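Local coordinates for conserved protein (PDB 2NR4), which is of unknown function but binds flavin mononucleotide (FMN) as a flavoprotein, at residues A[29-35]-A[45-51]. Residues are numbered along the deposited sequence.
With FMN (flavin mononucleotide), chain C.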
ATOM      1  N   GLY A  29      -8.333  -9.936   5.106  1.00 23.55           N
ATOM      2  CA  GLY A  29      -8.521  -9.683   3.662  1.00 23.28           C
ATOM      3  C   GLY A  29      -7.445 -10.428   2.893  1.00 23.57           C
ATOM      4  O   GLY A  29      -6.978 -11.472   3.364  1.00 24.00           O
ATOM      5  N   ILE A  30      -7.021  -9.911   1.737  1.00 22.48           N
ATOM      6  CA  ILE A  30      -6.050 -10.656   0.908  1.00 21.04           C
ATOM      7  C   ILE A  30      -4.787  -9.830   0.935  1.00 21.43           C
ATOM      8  O   ILE A  30      -4.777  -8.690   0.429  1.00 21.29           O
ATOM      9  CB  ILE A  30      -6.568 -10.904  -0.517  1.00 21.30           C
ATOM     10  CG1 ILE A  30      -7.862 -11.749  -0.486  1.00 21.12           C
ATOM     11  CG2 ILE A  30      -5.511 -11.684  -1.340  1.00 23.67           C
ATOM     12  CD1 ILE A  30      -8.456 -11.945  -1.868  1.00 22.77           C
ATOM     13  N   SER A  31      -3.744 -10.388   1.561  1.00 20.40           N
ATOM     14  CA  SER A  31      -2.462  -9.702   1.749  1.00 20.02           C
ATOM     15  C   SER A  31      -1.596 -10.104   0.545  1.00 20.23           C
ATOM     16  O   SER A  31      -1.361 -11.283   0.329  1.00 19.86           O
ATOM     17  CB  SER A  31      -1.812 -10.184   3.068  1.00 20.78           C
ATOM     18  OG  SER A  31      -2.583  -9.810   4.232  1.00 22.64           O
ATOM     19  N   GLU A  32      -1.139  -9.127  -0.231  1.00 19.38           N
ATOM     20  CA  GLU A  32      -0.354  -9.412  -1.449  1.00 20.09           C
ATOM     21  C   GLU A  32       1.110  -9.489  -1.068  1.00 20.59           C
ATOM     22  O   GLU A  32       1.771  -8.458  -0.768  1.00 20.82           O
ATOM     23  CB  GLU A  32      -0.582  -8.347  -2.530  1.00 20.31           C
ATOM     24  CG  GLU A  32      -2.089  -8.078  -2.846  1.00 21.95           C
ATOM     25  CD  GLU A  32      -2.786  -9.217  -3.582  1.00 25.88           C
ATOM     26  OE1 GLU A  32      -2.105 -10.221  -3.980  1.00 28.26           O
ATOM     27  OE2 GLU A  32      -4.041  -9.124  -3.760  1.00 24.93           O
ATOM     28  N   ILE A  33       1.620 -10.722  -1.100  1.00 19.71           N
ATOM     29  CA  ILE A  33       2.996 -10.981  -0.684  1.00 20.30           C
ATOM     30  C   ILE A  33       3.751 -11.684  -1.817  1.00 20.03           C
ATOM     31  O   ILE A  33       3.180 -12.010  -2.837  1.00 19.77           O
ATOM     32  CB  ILE A  33       3.030 -11.794   0.622  1.00 19.27           C
ATOM     33  CG1 ILE A  33       2.117 -13.038   0.567  1.00 21.10           C
ATOM     34  CG2 ILE A  33       2.629 -10.854   1.828  1.00 21.74           C
ATOM     35  CD1 ILE A  33       2.674 -14.227  -0.194  1.00 26.03           C
ATOM     36  N   ILE A  34       5.036 -11.920  -1.631  1.00 19.21           N
ATOM     37  CA  ILE A  34       5.704 -12.802  -2.585  1.00 18.97           C
ATOM     38  C   ILE A  34       5.911 -14.141  -1.882  1.00 18.96           C
ATOM     39  O   ILE A  34       6.506 -14.212  -0.823  1.00 19.42           O
ATOM     40  CB  ILE A  34       7.024 -12.179  -3.019  1.00 20.90           C
ATOM     41  CG1 ILE A  34       6.700 -10.901  -3.833  1.00 21.08           C
ATOM     42  CG2 ILE A  34       7.876 -13.229  -3.814  1.00 20.91           C
ATOM     43  CD1 ILE A  34       7.866 -10.014  -4.009  1.00 27.07           C
ATOM     44  N   ALA A  35       5.434 -15.203  -2.489  1.00 19.24           N
ATOM     45  CA  ALA A  35       5.518 -16.518  -1.860  1.00 18.85           C
ATOM     46  C   ALA A  35       6.809 -17.179  -2.309  1.00 19.38           C
ATOM     47  O   ALA A  35       7.055 -17.238  -3.513  1.00 18.73           O
ATOM     48  CB  ALA A  35       4.371 -17.344  -2.314  1.00 20.39           C
ATOM     49  N   ALA A  45       7.041 -16.027  -6.282  1.00 20.65           N
ATOM     50  CA  ALA A  45       5.948 -15.527  -7.153  1.00 20.26           C
ATOM     51  C   ALA A  45       4.946 -14.739  -6.303  1.00 20.54           C
ATOM     52  O   ALA A  45       4.689 -15.134  -5.184  1.00 19.79           O
ATOM     53  CB  ALA A  45       5.238 -16.710  -7.789  1.00 21.04           C
ATOM     54  N   PRO A  46       4.399 -13.636  -6.822  1.00 21.62           N
ATOM     55  CA  PRO A  46       3.311 -12.959  -6.066  1.00 21.61           C
ATOM     56  C   PRO A  46       2.100 -13.842  -5.877  1.00 21.31           C
ATOM     57  O   PRO A  46       1.661 -14.555  -6.795  1.00 21.01           O
ATOM     58  CB  PRO A  46       2.983 -11.736  -6.915  1.00 21.33           C
ATOM     59  CG  PRO A  46       4.256 -11.466  -7.615  1.00 25.06           C
ATOM     60  CD  PRO A  46       4.775 -12.848  -8.002  1.00 21.80           C
ATOM     61  N   ILE A  47       1.589 -13.824  -4.644  1.00 21.33           N
ATOM     62  CA  ILE A  47       0.446 -14.638  -4.270  1.00 22.04           C
ATOM     63  C   ILE A  47      -0.310 -13.867  -3.222  1.00 21.10           C
ATOM     64  O   ILE A  47       0.303 -13.207  -2.395  1.00 21.77           O
ATOM     65  CB  ILE A  47       0.931 -15.975  -3.624  1.00 23.13           C
ATOM     66  CG1 ILE A  47       1.719 -16.826  -4.648  1.00 25.12           C
ATOM     67  CG2 ILE A  47      -0.220 -16.767  -3.070  1.00 24.99           C
ATOM     68  CD1 ILE A  47       0.825 -17.544  -5.655  1.00 30.21           C
ATOM     69  N   GLY A  48      -1.635 -13.957  -3.246  1.00 21.38           N
ATOM     70  CA  GLY A  48      -2.450 -13.314  -2.188  1.00 21.28           C
ATOM     71  C   GLY A  48      -2.740 -14.361  -1.106  1.00 21.65           C
ATOM     72  O   GLY A  48      -3.227 -15.449  -1.415  1.00 25.25           O
ATOM     73  N   ILE A  49      -2.367 -14.103   0.128  1.00 21.19           N
ATOM     74  CA  ILE A  49      -2.790 -14.973   1.239  1.00 21.33           C
ATOM     75  C   ILE A  49      -4.092 -14.384   1.812  1.00 22.87           C
ATOM     76  O   ILE A  49      -4.134 -13.156   2.122  1.00 23.00           O
ATOM     77  CB  ILE A  49      -1.692 -15.037   2.288  1.00 21.24           C
ATOM     78  CG1 ILE A  49      -0.474 -15.821   1.701  1.00 22.50           C
ATOM     79  CG2 ILE A  49      -2.203 -15.665   3.618  1.00 22.71           C
ATOM     80  CD1 ILE A  49       0.675 -15.858   2.566  1.00 24.61           C
ATOM     81  N   VAL A  50      -5.115 -15.243   1.929  1.00 23.86           N
ATOM     82  CA  VAL A  50      -6.472 -14.839   2.307  1.00 24.97           C
ATOM     83  C   VAL A  50      -6.724 -15.146   3.768  1.00 26.67           C
ATOM     84  O   VAL A  50      -6.481 -16.289   4.224  1.00 23.78           O
ATOM     85  CB  VAL A  50      -7.539 -15.530   1.455  1.00 25.60           C
ATOM     86  CG1 VAL A  50      -8.944 -14.866   1.662  1.00 25.97           C
ATOM     87  CG2 VAL A  50      -7.120 -15.612  -0.029  1.00 24.89           C
ATOM     88  N   MET A  51      -7.221 -14.146   4.502  1.00 26.86           N
ATOM     89  CA  MET A  51      -7.568 -14.374   5.891  1.00 30.21           C
ATOM     90  C   MET A  51      -8.993 -13.857   6.097  1.00 32.12           C
ATOM     91  O   MET A  51      -9.257 -12.667   5.907  1.00 30.20           O
ATOM     92  CB  MET A  51      -6.566 -13.659   6.796  1.00 30.28           C
ATOM     93  CG  MET A  51      -6.922 -13.690   8.256  1.00 37.68           C
ATOM     94  SD  MET A  51      -6.157 -15.161   8.958  1.00 45.11           S
ATOM     95  CE  MET A  51      -4.543 -14.434   9.147  1.00 43.75           C
TER
HETATM   96  N1  FMN C 401      -1.327 -16.474  -8.606  1.00 42.32           N
HETATM   97  C2  FMN C 401      -1.971 -17.416  -7.833  1.00 42.50           C
HETATM   98  O2  FMN C 401      -1.979 -18.583  -8.216  1.00 42.87           O
HETATM   99  N3  FMN C 401      -2.619 -17.045  -6.674  1.00 41.66           N
HETATM  100  C4  FMN C 401      -2.609 -15.721  -6.262  1.00 41.68           C
HETATM  101  O4  FMN C 401      -2.987 -15.411  -5.140  1.00 36.64           O
HETATM  102  C4A FMN C 401      -1.951 -14.766  -7.033  1.00 41.99           C
HETATM  103  N5  FMN C 401      -1.934 -13.435  -6.648  1.00 43.22           N
HETATM  104  C5A FMN C 401      -1.262 -12.485  -7.405  1.00 42.42           C
HETATM  105  C6  FMN C 401      -1.241 -11.147  -6.989  1.00 42.13           C
HETATM  106  C7  FMN C 401      -0.571 -10.190  -7.737  1.00 42.39           C
HETATM  107  C7M FMN C 401      -0.633  -8.755  -7.292  1.00 43.75           C
HETATM  108  C8  FMN C 401       0.071 -10.580  -8.932  1.00 42.66           C
HETATM  109  C8M FMN C 401       0.935  -9.640  -9.686  1.00 40.74           C
HETATM  110  C9  FMN C 401       0.050 -11.914  -9.359  1.00 42.18           C
HETATM  111  C9A FMN C 401      -0.615 -12.877  -8.577  1.00 42.19           C
HETATM  112  N10 FMN C 401      -0.648 -14.215  -8.973  1.00 41.98           N
HETATM  113  C10 FMN C 401      -1.311 -15.153  -8.210  1.00 42.45           C
HETATM  114  C1' FMN C 401      -0.097 -14.619 -10.308  1.00 41.97           C
HETATM  115  C2' FMN C 401       1.299 -15.192 -10.098  1.00 43.31           C
HETATM  116  O2' FMN C 401       2.070 -14.291  -9.349  1.00 42.11           O
HETATM  117  C3' FMN C 401       1.954 -15.348 -11.451  1.00 44.64           C
HETATM  118  O3' FMN C 401       1.196 -16.273 -12.210  1.00 44.23           O
HETATM  119  C4' FMN C 401       3.414 -15.776 -11.315  1.00 42.08           C
HETATM  120  O4' FMN C 401       3.968 -15.607 -12.596  1.00 47.31           O
HETATM  121  C5' FMN C 401       3.554 -17.232 -10.853  1.00 42.16           C
HETATM  122  O5' FMN C 401       4.869 -17.697 -11.079  1.00 39.45           O
HETATM  123  P   FMN C 401       5.442 -19.140 -10.604  1.00 40.26           P
HETATM  124  O1P FMN C 401       5.223 -20.076 -11.805  1.00 38.38           O
HETATM  125  O2P FMN C 401       4.588 -19.651  -9.421  1.00 31.16           O
HETATM  126  O3P FMN C 401       6.941 -18.972 -10.344  1.00 36.38           O
HETATM  127  O   HOH W   1      -3.897 -12.104   4.763  1.00 25.27           O
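Ile-33, Ile-49 and Ile-47 have the most surface covered where segments 29-35 and 45-51 pair antiparallel. All three point to the same face of the sheet. Ile-33 CG1 packs on Ile-49 CD1 at 3.7 Å, and Ile-33 CD1 lies 4.2 Å from Ile-47 CB. Ala-35 CB extends this apolar patch, 3.6 Å from Ile-47 CG1. Val-58 of strand 57-61 touches both Ile-47 and Ile-49. The backbones pair through eight hydrogen bonds, including Ile-33 N to Ile-47 O (3.1 Å) and Ile-49 N to Ser-31 O (3.0 Å). On the other face, Gly-48 sits across from Glu-32. A CB there would clash with Ile-30 CG2. Segment 45-51 also offers backbone groups to the cofactor. Gly-48 N donates to FMN O4 (2.7 Å), and FMN O2' donates to Pro-46 O (2.6 Å). Ile-47 CD1 approaches FMN C2 at 3.5 Å. This is a beta hairpin of the closed antiparallel barrel, with its second strand lining the FMN pocket, as in split-barrel FMN-binding proteins.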